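Local coordinates for Lmo0135 protein (Listeria monocytogenes EGD-e, PDB 5ISU), which probably binds peptides outside the cell and hands them to an ABC transporter for uptake, as family 5 solute-binding proteins generally do, at residues P33-D38 / T106-P111; Y49-W54 / T150-P155; Y424-L429 / Q453-D458. All coordinates share one frame; numbering follows the deposited sequence.

Contact 1: residues P33-D38 / T106-P111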
# COMPACT_ATOMS: atom_id res chain seq x y z
N PRO A 33 10.39 11.77 -2.16
CA PRO A 33 8.95 11.51 -2.02
C PRO A 33 8.08 11.85 -3.22
O PRO A 33 6.94 11.40 -3.27
CB PRO A 33 8.56 12.34 -0.81
CG PRO A 33 9.59 13.38 -0.70
CD PRO A 33 10.86 12.75 -1.16
N ASN A 34 8.58 12.67 -4.13
CA ASN A 34 7.82 12.97 -5.35
C ASN A 34 7.79 11.75 -6.30
O ASN A 34 6.97 11.71 -7.20
CB ASN A 34 8.42 14.18 -6.11
CG ASN A 34 8.10 15.52 -5.46
OD1 ASN A 34 7.60 15.59 -4.36
ND2 ASN A 34 8.39 16.59 -6.18
N TYR A 35 8.67 10.77 -6.08
CA TYR A 35 8.74 9.60 -6.96
C TYR A 35 8.72 8.24 -6.25
O TYR A 35 8.37 7.24 -6.86
CB TYR A 35 10.01 9.70 -7.83
CG TYR A 35 10.07 11.02 -8.57
CD1 TYR A 35 9.39 11.20 -9.78
CD2 TYR A 35 10.77 12.11 -8.05
CE1 TYR A 35 9.42 12.41 -10.44
CE2 TYR A 35 10.80 13.32 -8.70
CZ TYR A 35 10.12 13.48 -9.89
OH TYR A 35 10.15 14.68 -10.54
N ALA A 36 9.08 8.19 -4.96
CA ALA A 36 9.15 6.90 -4.25
C ALA A 36 7.86 6.09 -4.32
O ALA A 36 6.81 6.58 -3.97
CB ALA A 36 9.55 7.11 -2.80
N SER A 37 7.96 4.84 -4.79
CA SER A 37 6.80 3.94 -4.87
C SER A 37 7.09 2.47 -4.46
O SER A 37 6.16 1.77 -4.09
CB SER A 37 6.15 3.99 -6.27
OG SER A 37 7.07 3.63 -7.27
N ASP A 38 8.34 2.02 -4.51
CA ASP A 38 8.65 0.62 -4.13
C ASP A 38 8.83 0.50 -2.58
O ASP A 38 9.04 1.49 -1.90
CB ASP A 38 9.89 0.10 -4.86
CG ASP A 38 11.16 0.85 -4.45
OD1 ASP A 38 11.19 2.09 -4.67
OD2 ASP A 38 12.10 0.21 -3.92
N THR A 106 4.32 19.09 -15.32
CA THR A 106 4.28 17.89 -16.17
C THR A 106 5.65 17.39 -16.62
O THR A 106 5.84 16.17 -16.74
CB THR A 106 3.38 18.10 -17.42
OG1 THR A 106 3.69 19.36 -18.02
CG2 THR A 106 1.90 18.09 -17.04
N LYS A 107 6.61 18.29 -16.86
CA LYS A 107 7.95 17.86 -17.29
C LYS A 107 8.69 17.00 -16.24
O LYS A 107 9.62 16.26 -16.59
CB LYS A 107 8.84 19.06 -17.69
CG LYS A 107 9.19 20.03 -16.57
CD LYS A 107 10.08 21.19 -17.03
CE LYS A 107 11.50 20.74 -17.37
NZ LYS A 107 12.44 21.86 -17.69
N GLN A 108 8.29 17.07 -14.97
CA GLN A 108 8.94 16.29 -13.91
C GLN A 108 8.46 14.82 -13.85
O GLN A 108 9.09 14.00 -13.15
CB GLN A 108 8.76 16.96 -12.53
CG GLN A 108 9.35 18.37 -12.40
CD GLN A 108 10.88 18.44 -12.56
OE1 GLN A 108 11.58 17.42 -12.53
NE2 GLN A 108 11.39 19.66 -12.72
N ASN A 109 7.37 14.49 -14.56
CA ASN A 109 6.81 13.13 -14.58
C ASN A 109 6.58 12.54 -13.19
O ASN A 109 7.01 11.41 -12.92
CB ASN A 109 7.72 12.16 -15.36
CG ASN A 109 7.78 12.45 -16.85
OD1 ASN A 109 6.78 12.83 -17.48
ND2 ASN A 109 8.95 12.20 -17.43
N SER A 110 5.94 13.30 -12.30
CA SER A 110 5.66 12.78 -10.95
C SER A 110 4.47 11.84 -10.99
O SER A 110 3.42 12.23 -11.48
CB SER A 110 5.38 13.90 -9.93
OG SER A 110 5.21 13.33 -8.60
N PRO A 111 4.61 10.61 -10.44
CA PRO A 111 3.48 9.68 -10.48
C PRO A 111 2.24 10.10 -9.67
O PRO A 111 1.16 9.58 -9.93
CB PRO A 111 4.07 8.36 -9.97
CG PRO A 111 5.34 8.72 -9.27
CD PRO A 111 5.83 9.97 -9.91
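Two first torsions set up the meeting of Tyr-35 and Asn-34 with Gln-108 and Ser-110: chi1 of -54° puts Tyr-35 CG beside its backbone N and anti to the carbonyl carbon, and, separately, chi1 of -176° turns Ser-110 OG anti to its own N, where it is placed for Asn-34 O. The contact joins two loops of a periplasmic-binding-protein fold, one leading from strand 19-24 into helix 39-48, the other following helix 93-104 and starting with a 3-10 turn at 106-108. Tyr-35 buries more surface here than any other residue of the two segments. The carbonyl oxygens of Gln-108 and Asn-109 lie at the edge of its ring, near the ring plane; Tyr-35 CE1 is 3.2 Å from Gln-108 O. At the end of the ring, Tyr-35 OH donates to Gln-108 O over 2.9 Å, tilted 33° from the carbonyl plane. Tyr-35 OH also lies 3.3 Å from Gln-108 CB, while the amide beyond turns to another partner, OE1 accepting from Ile-165 N. Pro-111 crosses the Tyr-35 side chain at about a right angle and puts its CD 3.8 Å from Tyr-35 CD1, oblique to the ring. Asn-34 meets the other loop chiefly through its carbonyl; its ND2 bonds Ser-102 OG of helix 93-104. Asn-34 O accepts a hydrogen bond from Ser-110 OG at 2.8 Å, in the carbonyl plane and on a lone pair.

Contact 2: residues Y49-W54 / T150-P155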
# COMPACT_ATOMS: atom_id res chain seq x y z
N TYR A 49 12.53 11.52 5.61
CA TYR A 49 11.57 12.60 5.43
C TYR A 49 10.34 12.48 6.32
O TYR A 49 9.79 11.41 6.49
CB TYR A 49 11.06 12.59 3.99
CG TYR A 49 12.09 12.92 2.93
CD1 TYR A 49 12.94 11.94 2.42
CD2 TYR A 49 12.17 14.21 2.39
CE1 TYR A 49 13.85 12.23 1.42
CE2 TYR A 49 13.09 14.51 1.41
CZ TYR A 49 13.91 13.52 0.92
OH TYR A 49 14.80 13.84 -0.04
N ALA A 50 9.90 13.62 6.85
CA ALA A 50 8.70 13.70 7.66
C ALA A 50 7.52 14.19 6.77
O ALA A 50 7.72 14.99 5.85
CB ALA A 50 8.92 14.65 8.81
N PRO A 51 6.28 13.70 7.04
CA PRO A 51 5.10 14.16 6.30
C PRO A 51 4.39 15.34 7.01
O PRO A 51 4.77 15.70 8.13
CB PRO A 51 4.20 12.93 6.34
CG PRO A 51 4.47 12.37 7.71
CD PRO A 51 5.94 12.60 7.96
N LEU A 52 3.38 15.93 6.39
CA LEU A 52 2.62 17.00 7.06
C LEU A 52 1.83 16.36 8.21
O LEU A 52 1.78 16.90 9.31
CB LEU A 52 1.68 17.70 6.10
CG LEU A 52 2.35 18.45 4.95
CD1 LEU A 52 1.30 18.95 3.96
CD2 LEU A 52 3.20 19.60 5.46
N PHE A 53 1.22 15.21 7.91
CA PHE A 53 0.44 14.45 8.88
C PHE A 53 0.81 12.99 8.74
O PHE A 53 1.22 12.56 7.66
CB PHE A 53 -1.05 14.60 8.59
CG PHE A 53 -1.55 16.01 8.70
CD1 PHE A 53 -1.47 16.86 7.62
CD2 PHE A 53 -2.08 16.48 9.89
CE1 PHE A 53 -1.93 18.17 7.71
CE2 PHE A 53 -2.54 17.78 10.00
CZ PHE A 53 -2.47 18.63 8.90
N TRP A 54 0.68 12.23 9.82
CA TRP A 54 0.97 10.81 9.77
C TRP A 54 -0.25 10.10 9.17
O TRP A 54 -1.33 10.22 9.68
CB TRP A 54 1.27 10.25 11.17
CG TRP A 54 2.43 10.87 11.87
CD1 TRP A 54 2.39 11.67 12.97
CD2 TRP A 54 3.82 10.74 11.53
NE1 TRP A 54 3.65 12.04 13.35
CE2 TRP A 54 4.55 11.48 12.48
CE3 TRP A 54 4.51 10.06 10.53
CZ2 TRP A 54 5.95 11.56 12.45
CZ3 TRP A 54 5.91 10.15 10.49
CH2 TRP A 54 6.60 10.90 11.43
N THR A 150 -0.99 12.34 3.20
CA THR A 150 0.06 11.44 2.68
C THR A 150 1.14 12.25 1.94
O THR A 150 1.80 11.73 1.04
CB THR A 150 -0.55 10.36 1.72
OG1 THR A 150 -1.25 10.99 0.63
CG2 THR A 150 -1.53 9.44 2.47
N PHE A 151 1.36 13.48 2.39
CA PHE A 151 2.26 14.42 1.75
C PHE A 151 3.57 14.70 2.51
O PHE A 151 3.56 15.16 3.67
CB PHE A 151 1.50 15.74 1.59
CG PHE A 151 2.17 16.71 0.68
CD1 PHE A 151 1.90 16.69 -0.67
CD2 PHE A 151 3.05 17.65 1.16
CE1 PHE A 151 2.51 17.58 -1.54
CE2 PHE A 151 3.67 18.55 0.31
CZ PHE A 151 3.39 18.51 -1.05
N PHE A 152 4.69 14.48 1.81
CA PHE A 152 6.04 14.72 2.34
C PHE A 152 6.66 15.86 1.54
O PHE A 152 6.86 15.72 0.34
CB PHE A 152 6.94 13.47 2.17
CG PHE A 152 6.50 12.26 2.96
CD1 PHE A 152 5.46 11.46 2.51
CD2 PHE A 152 7.18 11.88 4.12
CE1 PHE A 152 5.08 10.32 3.22
CE2 PHE A 152 6.80 10.76 4.84
CZ PHE A 152 5.75 9.97 4.39
N PRO A 153 6.95 17.01 2.18
CA PRO A 153 7.55 18.07 1.39
C PRO A 153 9.03 17.84 1.07
O PRO A 153 9.72 17.07 1.77
CB PRO A 153 7.39 19.31 2.27
CG PRO A 153 7.24 18.80 3.64
CD PRO A 153 6.55 17.48 3.51
N ILE A 154 9.48 18.46 -0.02
CA ILE A 154 10.90 18.44 -0.41
C ILE A 154 11.46 19.86 -0.26
O ILE A 154 10.70 20.81 -0.13
CB ILE A 154 11.15 17.80 -1.80
CG1 ILE A 154 10.48 18.58 -2.94
CG2 ILE A 154 10.64 16.37 -1.80
CD1 ILE A 154 10.79 18.01 -4.32
N PRO A 155 12.78 20.01 -0.17
CA PRO A 155 13.32 21.35 0.06
C PRO A 155 13.49 22.21 -1.21
O PRO A 155 14.09 21.78 -2.18
CB PRO A 155 14.65 21.09 0.74
CG PRO A 155 15.03 19.71 0.36
CD PRO A 155 13.79 18.95 0.06
O HOH W 1 9.85 16.29 4.42
O HOH W 2 1.04 14.24 5.18
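Phe-152 lies alongside Pro-51, both side chains pointing the same way, and its atoms follow the backbone from Tyr-49 to Pro-51. Phe-152 CB starts 4.1 Å from Ala-50 O, and Phe-152 CG is 4.1 Å from Pro-51 CA. Further out, Phe-152 CD2 comes within 3.5 Å of Ala-50 C. Phe-152 CE2 reaches Tyr-49 O, also at 3.5 Å, with the oxygen at the ring edge and near its plane. At the tip, Phe-152 CZ is 3.9 Å from Pro-51 CB. Pro-51 CB sits over the centre of one face of the Phe-152 ring, 3.8 Å from the centroid and 13° off the normal, a proline-aromatic CH-pi contact. Two loop segments of the family's solute-binding-protein fold meet here without forming a regular sheet. A single direct backbone bond spans them, Leu-52 N to Phe-151 O at 2.8 Å, and water bridges occur on either side of it: water 1 donates to Ala-50 O and Pro-153 O, while water 2 accepts from Phe-53 N and Phe-151 N. The waters thus satisfy polar backbone atoms in a largely buried setting. Beside the direct bond, Leu-52 CD1 packs 3.5 Å from Phe-151 CD2. The site lies between helices and strand: Phe-152 touches Gln-45 and Gln-46 of helix 39-48, Phe-151 and Pro-153 rest on Thr-99 of helix 93-104, and Leu-52 packs on Ala-63 of strand 63-68.

Contact 3: residues Y424-L429 / Q453-D458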
# COMPACT_ATOMS: atom_id res chain seq x y z
N TYR A 424 -14.04 -5.90 -16.21
CA TYR A 424 -15.46 -5.68 -15.92
C TYR A 424 -15.92 -4.30 -16.40
O TYR A 424 -15.39 -3.28 -15.97
CB TYR A 424 -15.66 -5.82 -14.41
CG TYR A 424 -17.02 -5.51 -13.83
CD1 TYR A 424 -18.11 -6.35 -14.04
CD2 TYR A 424 -17.20 -4.42 -12.99
CE1 TYR A 424 -19.34 -6.09 -13.47
CE2 TYR A 424 -18.43 -4.15 -12.42
CZ TYR A 424 -19.49 -4.98 -12.66
OH TYR A 424 -20.71 -4.71 -12.08
N HIS A 425 -16.90 -4.28 -17.30
CA HIS A 425 -17.39 -3.03 -17.89
C HIS A 425 -18.84 -2.76 -17.48
O HIS A 425 -19.77 -3.43 -17.96
CB HIS A 425 -17.24 -3.07 -19.41
CG HIS A 425 -15.88 -3.50 -19.86
ND1 HIS A 425 -14.73 -2.81 -19.51
CD2 HIS A 425 -15.48 -4.53 -20.63
CE1 HIS A 425 -13.68 -3.42 -20.04
NE2 HIS A 425 -14.11 -4.46 -20.73
N ASN A 426 -19.01 -1.77 -16.61
CA ASN A 426 -20.32 -1.38 -16.11
C ASN A 426 -20.42 0.15 -15.98
O ASN A 426 -19.98 0.72 -14.97
CB ASN A 426 -20.54 -2.07 -14.76
CG ASN A 426 -21.87 -1.71 -14.12
OD1 ASN A 426 -22.58 -0.78 -14.54
ND2 ASN A 426 -22.22 -2.45 -13.06
N LYS A 427 -21.02 0.79 -17.00
CA LYS A 427 -21.21 2.26 -17.02
C LYS A 427 -21.93 2.84 -15.81
O LYS A 427 -21.55 3.89 -15.31
CB LYS A 427 -21.95 2.72 -18.29
CG LYS A 427 -21.09 2.95 -19.52
CD LYS A 427 -21.94 3.62 -20.61
CE LYS A 427 -21.15 4.12 -21.81
NZ LYS A 427 -20.49 3.02 -22.57
N ASP A 428 -22.99 2.18 -15.36
CA ASP A 428 -23.74 2.66 -14.19
C ASP A 428 -22.85 2.70 -12.96
O ASP A 428 -22.87 3.68 -12.22
CB ASP A 428 -24.96 1.79 -13.90
CG ASP A 428 -26.10 2.01 -14.90
OD1 ASP A 428 -25.96 2.85 -15.81
OD2 ASP A 428 -27.15 1.36 -14.74
N LEU A 429 -22.06 1.66 -12.75
CA LEU A 429 -21.16 1.62 -11.59
C LEU A 429 -20.12 2.71 -11.70
O LEU A 429 -19.75 3.32 -10.70
CB LEU A 429 -20.47 0.27 -11.46
CG LEU A 429 -19.54 0.13 -10.25
CD1 LEU A 429 -20.33 0.28 -8.96
CD2 LEU A 429 -18.81 -1.19 -10.29
N GLN A 453 -19.58 -1.19 -3.10
CA GLN A 453 -19.14 -2.43 -2.45
C GLN A 453 -20.18 -3.52 -2.69
O GLN A 453 -19.83 -4.66 -3.00
CB GLN A 453 -18.87 -2.23 -0.93
CG GLN A 453 -17.68 -1.32 -0.61
CD GLN A 453 -17.52 -1.07 0.87
OE1 GLN A 453 -16.94 -1.88 1.62
NE2 GLN A 453 -18.00 0.08 1.32
N ASN A 454 -21.44 -3.16 -2.55
CA ASN A 454 -22.53 -4.10 -2.81
C ASN A 454 -22.60 -4.56 -4.26
O ASN A 454 -22.77 -5.75 -4.50
CB ASN A 454 -23.87 -3.54 -2.32
CG ASN A 454 -24.06 -3.76 -0.83
OD1 ASN A 454 -24.13 -2.82 -0.04
ND2 ASN A 454 -24.06 -5.02 -0.43
N THR A 455 -22.42 -3.65 -5.22
CA THR A 455 -22.49 -4.05 -6.64
C THR A 455 -21.34 -4.98 -7.00
O THR A 455 -21.55 -6.01 -7.65
CB THR A 455 -22.50 -2.85 -7.59
OG1 THR A 455 -23.55 -1.95 -7.21
CG2 THR A 455 -22.72 -3.31 -9.04
N ILE A 456 -20.12 -4.65 -6.58
CA ILE A 456 -18.96 -5.50 -6.85
C ILE A 456 -19.15 -6.91 -6.28
O ILE A 456 -18.83 -7.92 -6.94
CB ILE A 456 -17.66 -4.86 -6.30
CG1 ILE A 456 -17.28 -3.59 -7.09
CG2 ILE A 456 -16.50 -5.85 -6.31
CD1 ILE A 456 -17.08 -3.79 -8.58
N ALA A 457 -19.65 -6.98 -5.05
CA ALA A 457 -19.88 -8.27 -4.39
C ALA A 457 -21.02 -9.01 -5.09
O ALA A 457 -20.87 -10.17 -5.43
CB ALA A 457 -20.18 -8.09 -2.91
N ASP A 458 -22.13 -8.33 -5.33
CA ASP A 458 -23.27 -8.95 -6.03
C ASP A 458 -22.89 -9.48 -7.42
O ASP A 458 -23.33 -10.55 -7.78
CB ASP A 458 -24.43 -7.98 -6.17
CG ASP A 458 -25.06 -7.63 -4.83
OD1 ASP A 458 -24.87 -8.37 -3.85
OD2 ASP A 458 -25.75 -6.59 -4.75
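The Tyr-424 ring and the CD1 methyl of Ile-456 meet obliquely, CE2 to CD1 at 4.1 Å, while Leu-429 CD2 lies at the ring's edge, in its plane. The second flat group, the Asn-426 amide, is tied to the first: ND2 donates to Tyr-424 OH over 2.9 Å, with the oxygen only 3° out of the amide plane. They stand at the start of a helical hairpin, in which the beginning of helix 427-438 packs against the end of helix 442-458, the two joined by a short turn. Asn-426 is the N-cap of the first helix. Asn-426 OD1 accepts from Leu-429 N at 3.1 Å, the N-H approaching from above the carbonyl plane (70° out of it). One amide therefore caps the helix through OD1 and holds Tyr-424 through ND2. Tyr-424 OH has a further hydrogen bond to Asp-459 OD2, just past the second helix, which ties the approach to one helix to the exit of the other. Across the interface no hydrogen bond passes between the two segments; the contact is largely apolar, with a methyl group in every close pair. Thr-455 turns CG2 to the polar pair, 3.9 Å from Tyr-424 OH, while its OG1 bonds back to Lys-451 O within its own helix. In Leu-429, CG anti to the backbone N (chi1 -179°) stands toward the second helix. The side chains of Leu-429 and Thr-455 run past each other in opposite directions, Leu-429 CD1 4.0 Å from Thr-455 CB. Leu-429 CD2 makes the closest contact, 3.6 Å from Ile-456 CD1.

Contacts 1 and 2 are neighbours, with centres 14 Å apart, and their segments alternate along the chain. They touch directly, Pro-33 CG lying 3.3 Å from Ile-154 CG2, and both involve loops flanking helix 39-48 and residues resting on helix 93-104. Contact 2 is the most thoroughly core, seven of eight touching residues buried and none exposed, and buries 417 Å² through rings, prolines and bridging waters. Contact 1, with four of six buried and two exposed, covers 235 Å² and relies on side-chain hydroxyls bonded to carbonyls. Contact 3, three of five buried, stands about 19 Å from contact 2 at the nearest atoms and joins two helices by methyl packing over 176 Å², with no hydrogen bond crossing between the segments.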